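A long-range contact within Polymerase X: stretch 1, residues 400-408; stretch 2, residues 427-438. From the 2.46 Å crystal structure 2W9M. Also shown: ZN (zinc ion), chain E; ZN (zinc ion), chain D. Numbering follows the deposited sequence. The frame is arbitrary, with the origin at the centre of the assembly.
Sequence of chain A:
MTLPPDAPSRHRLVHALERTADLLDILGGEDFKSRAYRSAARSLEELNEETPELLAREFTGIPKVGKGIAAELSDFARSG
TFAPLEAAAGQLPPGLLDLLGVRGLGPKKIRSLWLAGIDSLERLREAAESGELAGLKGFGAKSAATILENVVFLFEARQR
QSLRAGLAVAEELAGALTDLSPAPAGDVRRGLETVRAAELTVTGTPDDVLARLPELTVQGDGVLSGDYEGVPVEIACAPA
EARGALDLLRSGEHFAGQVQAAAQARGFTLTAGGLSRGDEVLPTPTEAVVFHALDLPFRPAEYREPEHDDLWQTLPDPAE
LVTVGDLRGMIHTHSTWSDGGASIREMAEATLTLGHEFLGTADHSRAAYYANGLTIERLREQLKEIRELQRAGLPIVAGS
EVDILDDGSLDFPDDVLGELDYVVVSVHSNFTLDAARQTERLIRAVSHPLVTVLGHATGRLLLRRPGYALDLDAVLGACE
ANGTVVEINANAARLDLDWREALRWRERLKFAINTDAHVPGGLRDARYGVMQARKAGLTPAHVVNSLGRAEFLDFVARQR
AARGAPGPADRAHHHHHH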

# COMPACT_ATOMS: atom_id res chain seq x y z
N SER A 400 -14.05 -4.15 -12.44
CA SER A 400 -13.34 -3.05 -13.06
C SER A 400 -13.15 -1.95 -12.03
O SER A 400 -13.99 -1.77 -11.15
CB SER A 400 -14.14 -2.51 -14.25
OG SER A 400 -13.59 -1.31 -14.74
N GLU A 401 -12.03 -1.24 -12.11
CA GLU A 401 -11.87 -0.06 -11.27
C GLU A 401 -12.30 1.17 -12.06
O GLU A 401 -11.50 1.76 -12.79
CB GLU A 401 -10.43 0.11 -10.78
CG GLU A 401 -10.30 1.21 -9.75
CD GLU A 401 -8.89 1.41 -9.26
OE1 GLU A 401 -7.99 0.66 -9.71
OE2 GLU A 401 -8.68 2.32 -8.42
N VAL A 402 -13.57 1.53 -11.91
CA VAL A 402 -14.17 2.60 -12.68
C VAL A 402 -13.79 3.96 -12.11
O VAL A 402 -13.99 4.23 -10.93
CB VAL A 402 -15.70 2.46 -12.70
CG1 VAL A 402 -16.34 3.56 -13.52
CG2 VAL A 402 -16.08 1.09 -13.23
N ASP A 403 -13.22 4.82 -12.96
CA ASP A 403 -12.80 6.15 -12.55
C ASP A 403 -14.03 7.01 -12.29
O ASP A 403 -15.03 6.91 -13.00
CB ASP A 403 -11.92 6.79 -13.64
CG ASP A 403 -10.89 7.76 -13.07
OD1 ASP A 403 -11.26 8.60 -12.22
OD2 ASP A 403 -9.71 7.69 -13.49
N ILE A 404 -13.97 7.83 -11.25
CA ILE A 404 -15.03 8.77 -10.93
C ILE A 404 -14.73 10.11 -11.61
O ILE A 404 -13.78 10.79 -11.24
CB ILE A 404 -15.15 8.99 -9.42
CG1 ILE A 404 -15.41 7.66 -8.71
CG2 ILE A 404 -16.25 9.99 -9.11
CD1 ILE A 404 -15.30 7.73 -7.19
N LEU A 405 -15.53 10.46 -12.61
CA LEU A 405 -15.34 11.72 -13.32
C LEU A 405 -15.51 12.88 -12.34
O LEU A 405 -16.11 12.71 -11.28
CB LEU A 405 -16.32 11.84 -14.50
CG LEU A 405 -16.34 10.63 -15.43
CD1 LEU A 405 -17.33 10.81 -16.57
CD2 LEU A 405 -14.95 10.34 -15.97
N ASP A 406 -14.97 14.05 -12.70
CA ASP A 406 -14.88 15.16 -11.75
C ASP A 406 -16.23 15.67 -11.25
O ASP A 406 -16.29 16.43 -10.28
CB ASP A 406 -14.04 16.31 -12.31
CG ASP A 406 -14.64 16.90 -13.57
OD1 ASP A 406 -15.32 16.17 -14.31
OD2 ASP A 406 -14.41 18.11 -13.83
N ASP A 407 -17.32 15.25 -11.89
CA ASP A 407 -18.65 15.68 -11.47
C ASP A 407 -19.38 14.64 -10.62
O ASP A 407 -20.48 14.89 -10.13
CB ASP A 407 -19.51 16.10 -12.68
CG ASP A 407 -19.76 14.96 -13.66
OD1 ASP A 407 -19.59 13.79 -13.28
OD2 ASP A 407 -20.12 15.25 -14.82
N GLY A 408 -18.76 13.47 -10.43
CA GLY A 408 -19.35 12.42 -9.62
C GLY A 408 -19.88 11.24 -10.42
O GLY A 408 -20.22 10.20 -9.85
N VAL A 427 -11.03 7.59 -7.29
CA VAL A 427 -10.55 8.84 -7.85
C VAL A 427 -9.11 8.68 -8.33
O VAL A 427 -8.26 8.16 -7.61
CB VAL A 427 -10.58 9.97 -6.79
CG1 VAL A 427 -10.15 11.29 -7.41
CG2 VAL A 427 -11.97 10.10 -6.21
N HIS A 428 -8.85 9.11 -9.56
CA HIS A 428 -7.51 9.07 -10.14
C HIS A 428 -7.21 10.36 -10.91
O HIS A 428 -6.24 10.43 -11.67
CB HIS A 428 -7.36 7.86 -11.07
CG HIS A 428 -7.16 6.56 -10.36
ND1 HIS A 428 -6.02 6.29 -9.62
CD2 HIS A 428 -7.93 5.45 -10.29
CE1 HIS A 428 -6.11 5.07 -9.12
NE2 HIS A 428 -7.26 4.54 -9.50
N SER A 429 -8.04 11.36 -10.69
CA SER A 429 -7.92 12.64 -11.37
C SER A 429 -8.54 13.74 -10.51
O SER A 429 -9.34 13.45 -9.62
CB SER A 429 -8.64 12.59 -12.71
OG SER A 429 -10.04 12.45 -12.53
N ASN A 430 -8.16 14.99 -10.77
CA ASN A 430 -8.73 16.14 -10.07
C ASN A 430 -8.54 16.09 -8.56
O ASN A 430 -9.51 16.08 -7.80
CB ASN A 430 -10.22 16.25 -10.39
CG ASN A 430 -10.48 16.76 -11.78
OD1 ASN A 430 -10.77 15.98 -12.70
ND2 ASN A 430 -10.38 18.07 -11.97
N PHE A 431 -7.29 16.09 -8.12
CA PHE A 431 -7.00 16.02 -6.69
C PHE A 431 -7.09 17.38 -6.01
O PHE A 431 -6.99 17.48 -4.78
CB PHE A 431 -5.61 15.41 -6.46
CG PHE A 431 -5.57 13.92 -6.63
CD1 PHE A 431 -5.91 13.33 -7.84
CD2 PHE A 431 -5.19 13.10 -5.58
CE1 PHE A 431 -5.87 11.96 -7.99
CE2 PHE A 431 -5.15 11.73 -5.73
CZ PHE A 431 -5.49 11.16 -6.94
N THR A 432 -7.27 18.43 -6.80
CA THR A 432 -7.24 19.79 -6.25
C THR A 432 -8.60 20.50 -6.25
O THR A 432 -8.67 21.71 -6.00
CB THR A 432 -6.18 20.66 -6.95
OG1 THR A 432 -6.23 20.44 -8.36
CG2 THR A 432 -4.79 20.29 -6.44
N LEU A 433 -9.67 19.77 -6.52
CA LEU A 433 -11.01 20.30 -6.34
C LEU A 433 -11.16 20.77 -4.90
O LEU A 433 -10.57 20.20 -3.99
CB LEU A 433 -12.06 19.24 -6.66
CG LEU A 433 -12.65 19.15 -8.07
CD1 LEU A 433 -11.56 19.14 -9.13
CD2 LEU A 433 -13.52 17.91 -8.18
N ASP A 434 -11.96 21.82 -4.69
CA ASP A 434 -12.23 22.29 -3.33
C ASP A 434 -12.98 21.21 -2.54
O ASP A 434 -13.63 20.35 -3.12
CB ASP A 434 -13.03 23.59 -3.35
CG ASP A 434 -14.15 23.59 -4.37
OD1 ASP A 434 -15.33 23.73 -3.97
OD2 ASP A 434 -13.85 23.43 -5.58
N ALA A 435 -12.87 21.27 -1.21
CA ALA A 435 -13.44 20.24 -0.35
C ALA A 435 -14.91 19.92 -0.67
O ALA A 435 -15.28 18.76 -0.80
CB ALA A 435 -13.29 20.63 1.11
N ALA A 436 -15.73 20.96 -0.79
CA ALA A 436 -17.17 20.76 -0.99
C ALA A 436 -17.51 20.11 -2.33
O ALA A 436 -18.45 19.32 -2.43
CB ALA A 436 -17.92 22.08 -0.82
N ARG A 437 -16.75 20.46 -3.37
CA ARG A 437 -16.93 19.83 -4.67
C ARG A 437 -16.48 18.37 -4.67
O ARG A 437 -17.10 17.51 -5.29
CB ARG A 437 -16.20 20.62 -5.76
CG ARG A 437 -17.12 21.47 -6.63
CD ARG A 437 -17.52 20.71 -7.89
NE ARG A 437 -16.71 21.10 -9.04
CZ ARG A 437 -16.40 20.30 -10.06
NH1 ARG A 437 -16.82 19.04 -10.06
NH2 ARG A 437 -15.67 20.75 -11.07
N GLN A 438 -15.38 18.11 -3.96
CA GLN A 438 -14.81 16.77 -3.89
C GLN A 438 -15.72 15.83 -3.11
O GLN A 438 -15.92 14.67 -3.50
CB GLN A 438 -13.43 16.82 -3.23
CG GLN A 438 -12.63 15.54 -3.38
CD GLN A 438 -11.97 15.42 -4.74
OE1 GLN A 438 -12.48 14.74 -5.63
NE2 GLN A 438 -10.84 16.10 -4.92
ZN ZN E . -6.69 2.80 -7.89
ZN ZN D . -6.35 -0.11 -8.41

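Stretch 1 enters as a strand that began earlier in the chain and leads into a type I beta turn from Leu405 to Gly408, secured by Gly408 N donating to Leu405 O at 2.9 Å. The residues from His428 to Leu433 are loop, and Asp434 occupies the N-cap position of the helix that begins at Ala435. The backbones draw closest at Ile404 and Val427, whose CA atoms lie 5.4 Å apart; the separation grows to 6.5 Å between the CA atoms of Asp406 and Asn430 and to 8.1 Å between those of Asp407 and Arg437. No clear hydrogen bond crosses the interface, so the 456 Å² buried between the stretches rests on metal coordination, packing and electrostatics.

Metal binding supplies the firmest link. Glu401, extended with chi1 and chi2 both t, points toward stretch 2 and places OE2 2.1 Å from the chain E zinc, while His428 NE2 binds the same ion at 2.4 Å. The two ligand atoms, Glu401 OE2 and His428 NE2, are consequently only 2.8 Å apart, with the carboxylate oxygen at the ring edge near its plane. That spacing reflects shared coordination, not a hydrogen bond. The other carboxylate oxygen, Glu401 OE1, binds the chain D zinc at 2.2 Å, so one side chain bridges both ions; further ligands come from elsewhere in the structure.

Van der Waals contacts fill the space beyond the metal site. Asp403 leaves the backbone sideways, but its end comes nearer, bringing OD2 to 3.4 Å from His428 CB. Ile404 CD1 meets Val427 CG2 at 4.2 Å, an apolar contact between two buried residues. Farther along, Asp406 points toward stretch 2, and its CB lies 3.3 Å from Asn430 OD1; Asp406 O is 3.8 Å from Leu433 CD2. Asn430 is itself tied to the helix by Gln438 NE2 donating to Asn430 O at 3.2 Å, with a nearly linear N-H...O angle of 174°.

The electrostatic contacts gather at the turn. Arg437 starts sideways, yet its long side chain, with chi1 to chi3 all between wells, carries the guanidinium to the backbone of stretch 1. Arg437 NH1 sits 2.7 Å from Asp406 O, which lies at the guanidinium edge near its plane; the geometry leaves open whether this close pair is a hydrogen bond. Asp406 OD2 and Arg437 NH2 are 4.0 Å apart, close enough for opposite charges to attract but beyond a salt bridge.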